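Local coordinates for Ycf48-like protein (Thermosynechococcus elongatus, PDB 5OJ5) that binds the C-terminal prepropeptide of the D1 protein and probably acts early in photosystem II assembly and in the replacement of photodamaged D1, at residues S143-K148 and R186-S191; E195-S200 and H228-T233; N220-R225 and L238-N243. One frame throughout, in Å; residues are numbered along the deposited sequence. Where two conformers were deposited one is given.

Contacts 1 and 2 join successive blades of the seven-bladed beta-propeller, and contact 3 seats the loop between two blades. Contact 1 sets the first strands of two blades side by side near the centre of the ring; it is a surface contact, with arginine and lysine chains flanking one leucine pair. Contact 2 starts in the same blade as segment 186-191 but uses its second strand, packed on the first strand of the next blade; it is buried, largely apolar, and includes a bridging water. Contact 3 lies farther out and is only partly buried: the loop 220-225 leading into that next blade rests on its second strand, and a direct arginine-to-backbone hydrogen bond joins the two segments.

Contact 1 of 3, residues S143-K148 and R186-S191; sequences SPRLIK and RNLNRS
Leu146 and Leu188 face each other between two strands, 144-148 and 187-190, that run almost parallel, 10° apart in direction, with their axes 8.8 Å from each other at the closest point. At that spacing the strands meet through side chains. The two leucines form the apolar middle: their side chains cross at about a right angle, and CD2 of Leu188 sits against CD1 of Leu146 at 3.8 Å and also touches its CB.

On one flank, Arg145 reaches across to the start of the other strand. Its NH2 approaches Arg186 O at 3.7 Å, with that oxygen at the edge of the guanidinium near its plane, and lies beside Asn187 CA. The adjacent NH1 is hydrogen-bonded to Met185 O, which helps to hold the guanidinium near the start of strand 187-190. Arg145 and Leu146 are consecutive yet both point across the gap, because a classic beta bulge opposite Ile158 brings them to the same side.

On the other flank, Lys148 CG lies over one face of the Arg190 guanidinium, 3.7 Å above the plane and offset toward the rim, and the two chains cross at about a right angle. A bend at chi2 (70°) turns CD aside; farther along the chain, NZ stops 4.9 Å from Arg190 NH1. These like charges are probably eased by Glu156, which forms a salt bridge with Arg190 NH2, while Arg190 NE is hydrogen-bonded to Tyr196 OH.

Both strands are the first of their propeller blades. Strand 144-151 pairs antiparallel with 154-159, whose Ile158 also touches Leu188, whereas 187-190 pairs with 196-199, whose Tyr196 packs on both leucines.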
loop_
_atom_site.group_PDB
_atom_site.type_symbol
_atom_site.label_atom_id
_atom_site.label_comp_id
_atom_site.label_asym_id
_atom_site.label_seq_id
_atom_site.Cartn_x
_atom_site.Cartn_y
_atom_site.Cartn_z
ATOM N N SER A 143 -14.486 -4.201 9.324
ATOM C CA SER A 143 -14.746 -3.397 8.152
ATOM C C SER A 143 -13.759 -3.731 7.054
ATOM O O SER A 143 -12.649 -4.202 7.314
ATOM C CB SER A 143 -14.590 -1.918 8.499
ATOM O OG SER A 143 -13.426 -1.756 9.284
ATOM N N PRO A 144 -14.109 -3.451 5.809
ATOM C CA PRO A 144 -13.172 -3.715 4.712
ATOM C C PRO A 144 -11.872 -2.945 4.839
ATOM O O PRO A 144 -11.875 -1.748 5.135
ATOM C CB PRO A 144 -13.933 -3.213 3.485
ATOM C CG PRO A 144 -15.331 -3.267 3.880
ATOM C CD PRO A 144 -15.395 -2.918 5.309
ATOM N N ARG A 145 -10.778 -3.643 4.605
ATOM C CA ARG A 145 -9.448 -3.063 4.615
ATOM C C ARG A 145 -8.813 -3.040 3.233
ATOM O O ARG A 145 -8.072 -2.123 2.920
ATOM C CB ARG A 145 -8.558 -3.861 5.620
ATOM C CG ARG A 145 -7.108 -3.437 5.634
ATOM C CD ARG A 145 -6.920 -2.079 6.137
ATOM N NE ARG A 145 -5.517 -1.841 6.380
ATOM C CZ ARG A 145 -4.865 -2.206 7.496
ATOM N NH1 ARG A 145 -5.529 -2.709 8.489
ATOM N NH2 ARG A 145 -3.581 -1.982 7.657
ATOM N N LEU A 146 -9.027 -4.095 2.436
ATOM C CA LEU A 146 -8.343 -4.236 1.158
ATOM C C LEU A 146 -9.308 -4.894 0.199
ATOM O O LEU A 146 -10.014 -5.837 0.572
ATOM C CB LEU A 146 -7.072 -5.107 1.342
ATOM C CG LEU A 146 -6.265 -5.379 0.078
ATOM C CD1 LEU A 146 -4.826 -5.595 0.478
ATOM C CD2 LEU A 146 -6.720 -6.623 -0.664
ATOM N N ILE A 147 -9.307 -4.436 -1.053
ATOM C CA ILE A 147 -9.984 -5.144 -2.136
ATOM C C ILE A 147 -9.004 -5.284 -3.268
ATOM O O ILE A 147 -8.183 -4.390 -3.522
ATOM C CB ILE A 147 -11.274 -4.408 -2.559
ATOM C CG1 ILE A 147 -12.114 -5.256 -3.518
ATOM C CG2 ILE A 147 -11.019 -3.024 -3.108
ATOM C CD1 ILE A 147 -13.465 -5.359 -3.307
ATOM N N LYS A 148 -9.053 -6.436 -3.934
ATOM C CA LYS A 148 -8.221 -6.709 -5.094
ATOM C C LYS A 148 -9.119 -7.145 -6.240
ATOM O O LYS A 148 -9.807 -8.175 -6.139
ATOM C CB LYS A 148 -7.168 -7.770 -4.770
ATOM C CG LYS A 148 -6.353 -8.135 -5.992
ATOM C CD LYS A 148 -5.419 -7.003 -6.420
ATOM C CE LYS A 148 -4.512 -7.330 -7.536
ATOM N NZ LYS A 148 -3.682 -6.113 -7.896
ATOM N N ARG A 186 -1.856 -4.272 11.801
ATOM C CA ARG A 186 -1.083 -3.050 11.684
ATOM C C ARG A 186 -0.749 -2.719 10.223
ATOM O O ARG A 186 -0.631 -1.549 9.850
ATOM C CB ARG A 186 0.224 -3.220 12.493
ATOM C CG ARG A 186 1.051 -1.981 12.615
ATOM C CD ARG A 186 2.260 -2.267 13.443
ATOM N NE ARG A 186 2.911 -1.060 13.903
ATOM C CZ ARG A 186 2.770 -0.479 15.099
ATOM N NH1 ARG A 186 1.971 -0.941 16.071
ATOM N NH2 ARG A 186 3.462 0.633 15.329
ATOM N N ASN A 187 -0.585 -3.732 9.387
ATOM C CA ASN A 187 -0.247 -3.565 7.981
ATOM C C ASN A 187 -0.577 -4.881 7.305
ATOM O O ASN A 187 -0.612 -5.932 7.957
ATOM C CB ASN A 187 1.227 -3.156 7.772
ATOM C CG ASN A 187 1.407 -1.664 7.633
ATOM O OD1 ASN A 187 0.687 -1.020 6.873
ATOM N ND2 ASN A 187 2.395 -1.102 8.318
ATOM N N LEU A 188 -0.805 -4.808 5.992
ATOM C CA LEU A 188 -1.219 -5.935 5.176
ATOM C C LEU A 188 -0.650 -5.735 3.786
ATOM O O LEU A 188 -0.814 -4.658 3.214
ATOM C CB LEU A 188 -2.756 -5.959 5.112
ATOM C CG LEU A 188 -3.398 -6.993 4.206
ATOM C CD1 LEU A 188 -3.116 -8.413 4.656
ATOM C CD2 LEU A 188 -4.905 -6.755 4.114
ATOM N N ASN A 189 -0.029 -6.764 3.222
ATOM C CA ASN A 189 0.476 -6.688 1.844
ATOM C C ASN A 189 0.204 -8.000 1.139
ATOM O O ASN A 189 0.087 -9.061 1.765
ATOM C CB ASN A 189 1.964 -6.317 1.799
ATOM C CG ASN A 189 2.165 -4.826 1.798
ATOM O OD1 ASN A 189 1.599 -4.138 0.942
ATOM N ND2 ASN A 189 2.906 -4.303 2.752
ATOM N N ARG A 190 0.141 -7.931 -0.184
ATOM C CA ARG A 190 -0.224 -9.032 -1.062
ATOM C C ARG A 190 0.919 -9.376 -2.015
ATOM O O ARG A 190 1.640 -8.479 -2.473
ATOM C CB ARG A 190 -1.463 -8.615 -1.883
ATOM C CG ARG A 190 -2.070 -9.760 -2.664
ATOM C CD ARG A 190 -3.257 -9.254 -3.475
ATOM N NE ARG A 190 -4.100 -10.322 -3.998
ATOM C CZ ARG A 190 -3.921 -10.919 -5.177
ATOM N NH1 ARG A 190 -2.905 -10.579 -5.968
ATOM N NH2 ARG A 190 -4.756 -11.887 -5.537
ATOM N N SER A 191 1.087 -10.656 -2.319
ATOM C CA SER A 191 2.089 -11.093 -3.292
ATOM C C SER A 191 1.435 -11.250 -4.678
ATOM O O SER A 191 0.216 -11.349 -4.818
ATOM C CB SER A 191 2.719 -12.395 -2.858
ATOM O OG SER A 191 1.922 -13.474 -3.296
#

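Contact 2 of 3, residues E195-S200 and H228-T233; sequences EYVAVS and HNMGFT
Val199 and Met230, with Val197 and Phe232, make the apolar part of the contact. Val199 CG2 rests on Met230 CG at 3.7 Å, the two side chains crossing at about a right angle, and Val197 CG2 meets Met230 CB at 4.0 Å. The other branch, Val197 CG1, turns to Phe232 and touches CE2 at 3.7 Å as the two side chains slide past each other in opposite directions.

The Phe232 ring also meets backbone: Tyr196 C lies in its plane at the edge, 3.9 Å from CZ. Glu195 CB touches the same CZ at 4.0 Å, while the carboxylate OE1 of Glu195 is hydrogen-bonded to Ser191 OG.

Strands 196-199 and 228-232 run antiparallel, with axes 6.6 Å apart, but belong to different sheets: the second strand of one propeller blade packs against the first strand of the next.

The polar link between them is a water, which donates to Val197 O at 3.0 Å and to Met230 O at 2.9 Å. Met230 O also accepts from Asn189 ND2, and His228 O from Asn187 ND2.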
loop_
_atom_site.group_PDB
_atom_site.type_symbol
_atom_site.label_atom_id
_atom_site.label_comp_id
_atom_site.label_asym_id
_atom_site.label_seq_id
_atom_site.Cartn_x
_atom_site.Cartn_y
_atom_site.Cartn_z
ATOM N N GLU A 195 -0.758 -14.463 -2.112
ATOM C CA GLU A 195 -0.483 -14.638 -0.694
ATOM C C GLU A 195 -0.559 -13.296 0.008
ATOM O O GLU A 195 -0.374 -12.241 -0.607
ATOM C CB GLU A 195 0.938 -15.167 -0.533
ATOM C CG GLU A 195 1.155 -16.358 -1.344
ATOM C CD GLU A 195 2.623 -16.565 -1.767
ATOM O OE1 GLU A 195 3.356 -15.630 -2.333
ATOM O OE2 GLU A 195 3.022 -17.745 -1.565
ATOM N N TYR A 196 -0.823 -13.333 1.311
ATOM C CA TYR A 196 -0.831 -12.113 2.114
ATOM C C TYR A 196 0.046 -12.286 3.334
ATOM O O TYR A 196 0.216 -13.387 3.854
ATOM C CB TYR A 196 -2.270 -11.771 2.554
ATOM C CG TYR A 196 -3.191 -11.374 1.424
ATOM C CD1 TYR A 196 -3.350 -10.027 1.090
ATOM C CD2 TYR A 196 -3.891 -12.322 0.678
ATOM C CE1 TYR A 196 -4.227 -9.619 0.095
ATOM C CE2 TYR A 196 -4.771 -11.911 -0.345
ATOM C CZ TYR A 196 -4.939 -10.566 -0.611
ATOM O OH TYR A 196 -5.831 -10.191 -1.597
ATOM N N VAL A 197 0.555 -11.140 3.798
ATOM C CA VAL A 197 1.296 -11.056 5.051
ATOM C C VAL A 197 0.732 -9.897 5.847
ATOM O O VAL A 197 0.521 -8.803 5.311
ATOM C CB VAL A 197 2.819 -10.958 4.813
ATOM C CG1 VAL A 197 3.262 -9.685 4.071
ATOM C CG2 VAL A 197 3.567 -11.039 6.159
ATOM N N ALA A 198 0.465 -10.144 7.131
ATOM C CA ALA A 198 -0.162 -9.171 8.015
ATOM C C ALA A 198 0.655 -9.041 9.291
ATOM O O ALA A 198 0.984 -10.047 9.932
ATOM C CB ALA A 198 -1.560 -9.622 8.381
ATOM N N VAL A 199 0.941 -7.832 9.690
ATOM C CA VAL A 199 1.627 -7.552 10.950
ATOM C C VAL A 199 0.597 -7.417 12.053
ATOM O O VAL A 199 -0.428 -6.751 11.880
ATOM C CB VAL A 199 2.485 -6.284 10.816
ATOM C CG1 VAL A 199 3.144 -5.959 12.166
ATOM C CG2 VAL A 199 3.557 -6.494 9.725
ATOM N N SER A 200 0.849 -8.038 13.212
ATOM C CA SER A 200 -0.087 -7.973 14.337
ATOM C C SER A 200 -0.185 -6.538 14.867
ATOM O O SER A 200 0.677 -5.695 14.603
ATOM C CB SER A 200 0.349 -8.948 15.422
ATOM O OG SER A 200 1.524 -8.505 16.108
ATOM N N HIS A 228 6.830 -3.282 12.172
ATOM C CA HIS A 228 5.976 -2.223 11.681
ATOM C C HIS A 228 5.265 -2.560 10.381
ATOM O O HIS A 228 4.060 -2.359 10.249
ATOM C CB HIS A 228 6.717 -0.918 11.445
ATOM C CG HIS A 228 5.767 0.133 11.022
ATOM N ND1 HIS A 228 4.706 0.501 11.825
ATOM C CD2 HIS A 228 5.570 0.741 9.828
ATOM C CE1 HIS A 228 3.950 1.367 11.182
ATOM N NE2 HIS A 228 4.455 1.536 9.973
ATOM N N ASN A 229 5.994 -3.082 9.392
ATOM C CA ASN A 229 5.435 -3.386 8.079
ATOM C C ASN A 229 6.192 -4.561 7.490
ATOM O O ASN A 229 7.346 -4.795 7.846
ATOM C CB ASN A 229 5.474 -2.154 7.150
ATOM C CG ASN A 229 4.500 -2.224 5.987
ATOM O OD1 ASN A 229 3.779 -3.219 5.802
ATOM N ND2 ASN A 229 4.462 -1.155 5.192
ATOM N N MET A 230 5.512 -5.292 6.609
ATOM C CA MET A 230 6.119 -6.429 5.918
ATOM C C MET A 230 5.495 -6.535 4.548
ATOM O O MET A 230 4.317 -6.181 4.364
ATOM C CB MET A 230 5.890 -7.755 6.626
ATOM C CG MET A 230 6.587 -7.818 7.968
ATOM S SD MET A 230 6.336 -9.387 8.834
ATOM C CE MET A 230 7.327 -10.446 7.808
ATOM N N GLY A 231 6.247 -7.099 3.596
ATOM C CA GLY A 231 5.752 -7.340 2.255
ATOM C C GLY A 231 6.609 -8.316 1.527
ATOM O O GLY A 231 7.451 -8.989 2.130
ATOM N N PHE A 232 6.382 -8.403 0.221
ATOM C CA PHE A 232 7.045 -9.382 -0.624
ATOM C C PHE A 232 8.043 -8.719 -1.543
ATOM O O PHE A 232 7.817 -7.600 -2.001
ATOM C CB PHE A 232 5.998 -10.134 -1.455
ATOM C CG PHE A 232 5.020 -10.890 -0.604
ATOM C CD1 PHE A 232 5.291 -12.188 -0.231
ATOM C CD2 PHE A 232 3.827 -10.293 -0.164
ATOM C CE1 PHE A 232 4.399 -12.890 0.579
ATOM C CE2 PHE A 232 2.940 -11.006 0.649
ATOM C CZ PHE A 232 3.226 -12.284 0.995
ATOM N N THR A 233 9.158 -9.408 -1.801
ATOM C CA THR A 233 10.100 -8.954 -2.816
ATOM C C THR A 233 9.695 -9.506 -4.171
ATOM O O THR A 233 8.833 -10.375 -4.237
ATOM C CB THR A 233 11.498 -9.460 -2.486
ATOM O OG1 THR A 233 11.549 -10.866 -2.777
ATOM C CG2 THR A 233 11.895 -9.189 -1.041
HETATM O O HOH W 1 2.158 -6.497 6.330
#

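Contact 3 of 3, residues N220-R225 and L238-N243; sequences NRTTSR and LWMIVN
Arg225 lies across Val242 and Asn243 where the loop entering a beta-propeller blade passes over the end of that blade's second strand, 238-242. The loop belongs to the arginine-rich patch of the protein.

Arg225 CB touches both Val242 CG2, 3.9 Å away, and Asn243 O. From there the chain runs extended to NE, and its aliphatic part passes the carbonyl oxygen of Asn243: CG is 3.7 Å from Asn243 O, and CD comes to 3.3 Å from the same atom while also touching Val242 CG2. At the tip, NH1 donates a hydrogen bond to Asn243 O (3.1 Å, N-H...O angle 159°). The oxygen lies near the guanidinium plane, whereas NH1 stands above the carbonyl plane, 37° out of it. The other terminal nitrogen, NH2, makes a weak hydrogen bond to Asn268 OD1.

Thr223 and Val242 reach toward each other tip to tip, with OG1 3.5 Å from Val242 CG1. The Thr223 chi1 of 54° puts OG1 between the backbone N and the carbonyl carbon; this hydroxyl also donates to Arg225 O at 2.7 Å, tying the loop to itself. Two residues before Val242 in the strand, Met240 offers its CE, the methyl carbon beyond the bend at chi3, to Thr222 OG1 of the loop, 3.7 Å away; Trp258 packs on both of these side chains.

Arg221 braces the loop from within, gripping a single oxygen side-on with two nitrogens: NE and NH2 both donate to Ser224 O from the same face of its carbonyl plane, NH2 at 2.9 Å.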
loop_
_atom_site.group_PDB
_atom_site.type_symbol
_atom_site.label_atom_id
_atom_site.label_comp_id
_atom_site.label_asym_id
_atom_site.label_seq_id
_atom_site.Cartn_x
_atom_site.Cartn_y
_atom_site.Cartn_z
ATOM N N ASN A 220 6.456 -15.991 14.867
ATOM C CA ASN A 220 7.032 -14.997 15.780
ATOM C C ASN A 220 7.993 -14.073 15.028
ATOM O O ASN A 220 8.600 -14.431 14.011
ATOM C CB ASN A 220 7.777 -15.620 16.975
ATOM C CG ASN A 220 7.817 -14.692 18.222
ATOM O OD1 ASN A 220 7.333 -13.530 18.216
ATOM N ND2 ASN A 220 8.365 -15.236 19.325
ATOM N N ARG A 221 8.114 -12.862 15.532
ATOM C CA ARG A 221 9.084 -11.898 15.023
ATOM C C ARG A 221 10.498 -12.385 15.348
ATOM O O ARG A 221 10.716 -13.249 16.201
ATOM C CB ARG A 221 8.808 -10.481 15.538
ATOM C CG ARG A 221 9.217 -10.224 16.977
ATOM C CD ARG A 221 8.878 -8.815 17.308
ATOM N NE ARG A 221 9.397 -8.383 18.604
ATOM C CZ ARG A 221 8.803 -8.603 19.768
ATOM N NH1 ARG A 221 7.668 -9.288 19.833
ATOM N NH2 ARG A 221 9.380 -8.157 20.887
ATOM N N THR A 222 11.475 -11.813 14.658
ATOM C CA THR A 222 12.841 -12.273 14.741
ATOM C C THR A 222 13.771 -11.173 15.221
ATOM O O THR A 222 15.011 -11.342 15.188
ATOM C CB THR A 222 13.291 -12.909 13.432
ATOM O OG1 THR A 222 13.016 -12.003 12.369
ATOM C CG2 THR A 222 12.524 -14.227 13.176
ATOM N N THR A 223 13.212 -10.078 15.730
ATOM C CA THR A 223 13.954 -9.012 16.358
ATOM C C THR A 223 13.258 -8.633 17.644
ATOM O O THR A 223 12.040 -8.763 17.743
ATOM C CB THR A 223 13.935 -7.728 15.476
ATOM O OG1 THR A 223 12.602 -7.336 15.134
ATOM C CG2 THR A 223 14.672 -7.963 14.166
ATOM N N SER A 224 14.033 -8.118 18.613
ATOM C CA SER A 224 13.384 -7.549 19.787
ATOM C C SER A 224 12.502 -6.369 19.413
ATOM O O SER A 224 11.379 -6.247 19.922
ATOM C CB SER A 224 14.421 -7.109 20.804
ATOM O OG SER A 224 15.239 -8.203 21.189
ATOM N N ARG A 225 12.995 -5.500 18.525
ATOM C CA ARG A 225 12.202 -4.369 18.042
ATOM C C ARG A 225 10.896 -4.890 17.424
ATOM O O ARG A 225 10.886 -5.901 16.724
ATOM C CB ARG A 225 13.021 -3.635 16.966
ATOM C CG ARG A 225 14.257 -2.895 17.455
ATOM C CD ARG A 225 15.224 -2.610 16.325
ATOM N NE ARG A 225 16.473 -2.048 16.848
ATOM C CZ ARG A 225 16.672 -0.759 17.055
ATOM N NH1 ARG A 225 15.738 0.129 16.748
ATOM N NH2 ARG A 225 17.831 -0.350 17.546
ATOM N N LEU A 238 10.335 -12.344 1.674
ATOM C CA LEU A 238 9.680 -11.323 2.471
ATOM C C LEU A 238 10.692 -10.266 2.883
ATOM O O LEU A 238 11.884 -10.541 3.063
ATOM C CB LEU A 238 9.057 -11.914 3.725
ATOM C CG LEU A 238 7.889 -12.917 3.606
ATOM C CD1 LEU A 238 7.615 -13.652 4.956
ATOM C CD2 LEU A 238 6.680 -12.208 3.166
ATOM N N TRP A 239 10.171 -9.056 3.105
ATOM C CA TRP A 239 10.915 -7.994 3.759
ATOM C C TRP A 239 10.143 -7.566 4.998
ATOM O O TRP A 239 8.926 -7.716 5.071
ATOM C CB TRP A 239 11.171 -6.790 2.818
ATOM C CG TRP A 239 9.951 -6.166 2.205
ATOM C CD1 TRP A 239 9.455 -6.392 0.944
ATOM C CD2 TRP A 239 9.083 -5.206 2.811
ATOM N NE1 TRP A 239 8.343 -5.623 0.720
ATOM C CE2 TRP A 239 8.086 -4.891 1.854
ATOM C CE3 TRP A 239 9.043 -4.560 4.057
ATOM C CZ2 TRP A 239 7.068 -3.976 2.108
ATOM C CZ3 TRP A 239 8.002 -3.657 4.314
ATOM C CH2 TRP A 239 7.027 -3.383 3.344
ATOM N N MET A 240 10.872 -6.985 5.945
ATOM C CA MET A 240 10.282 -6.375 7.121
ATOM C C MET A 240 10.919 -5.031 7.423
ATOM O O MET A 240 12.129 -4.849 7.239
ATOM C CB MET A 240 10.377 -7.282 8.382
ATOM C CG MET A 240 11.782 -7.630 8.812
ATOM S SD MET A 240 11.852 -8.539 10.372
ATOM C CE MET A 240 10.882 -9.927 10.089
ATOM N N ILE A 241 10.098 -4.128 7.932
ATOM C CA ILE A 241 10.512 -2.889 8.589
ATOM C C ILE A 241 10.181 -3.046 10.067
ATOM O O ILE A 241 9.040 -3.390 10.410
ATOM C CB ILE A 241 9.766 -1.672 8.026
ATOM C CG1 ILE A 241 10.151 -1.442 6.568
ATOM C CG2 ILE A 241 10.057 -0.442 8.903
ATOM C CD1 ILE A 241 9.249 -0.425 5.859
ATOM N N VAL A 242 11.166 -2.791 10.935
ATOM C CA VAL A 242 10.965 -2.866 12.373
ATOM C C VAL A 242 11.216 -1.493 12.984
ATOM O O VAL A 242 11.814 -0.601 12.379
ATOM C CB VAL A 242 11.816 -3.942 13.071
ATOM C CG1 VAL A 242 11.594 -5.308 12.424
ATOM C CG2 VAL A 242 13.255 -3.547 13.056
ATOM N N ASN A 243 10.759 -1.353 14.233
ATOM C CA ASN A 243 10.893 -0.110 14.978
ATOM C C ASN A 243 12.319 0.406 14.940
ATOM O O ASN A 243 13.287 -0.362 14.963
ATOM C CB ASN A 243 10.478 -0.295 16.448
ATOM C CG ASN A 243 10.298 1.037 17.168
ATOM O OD1 ASN A 243 9.465 1.843 16.777
ATOM N ND2 ASN A 243 11.095 1.281 18.201
#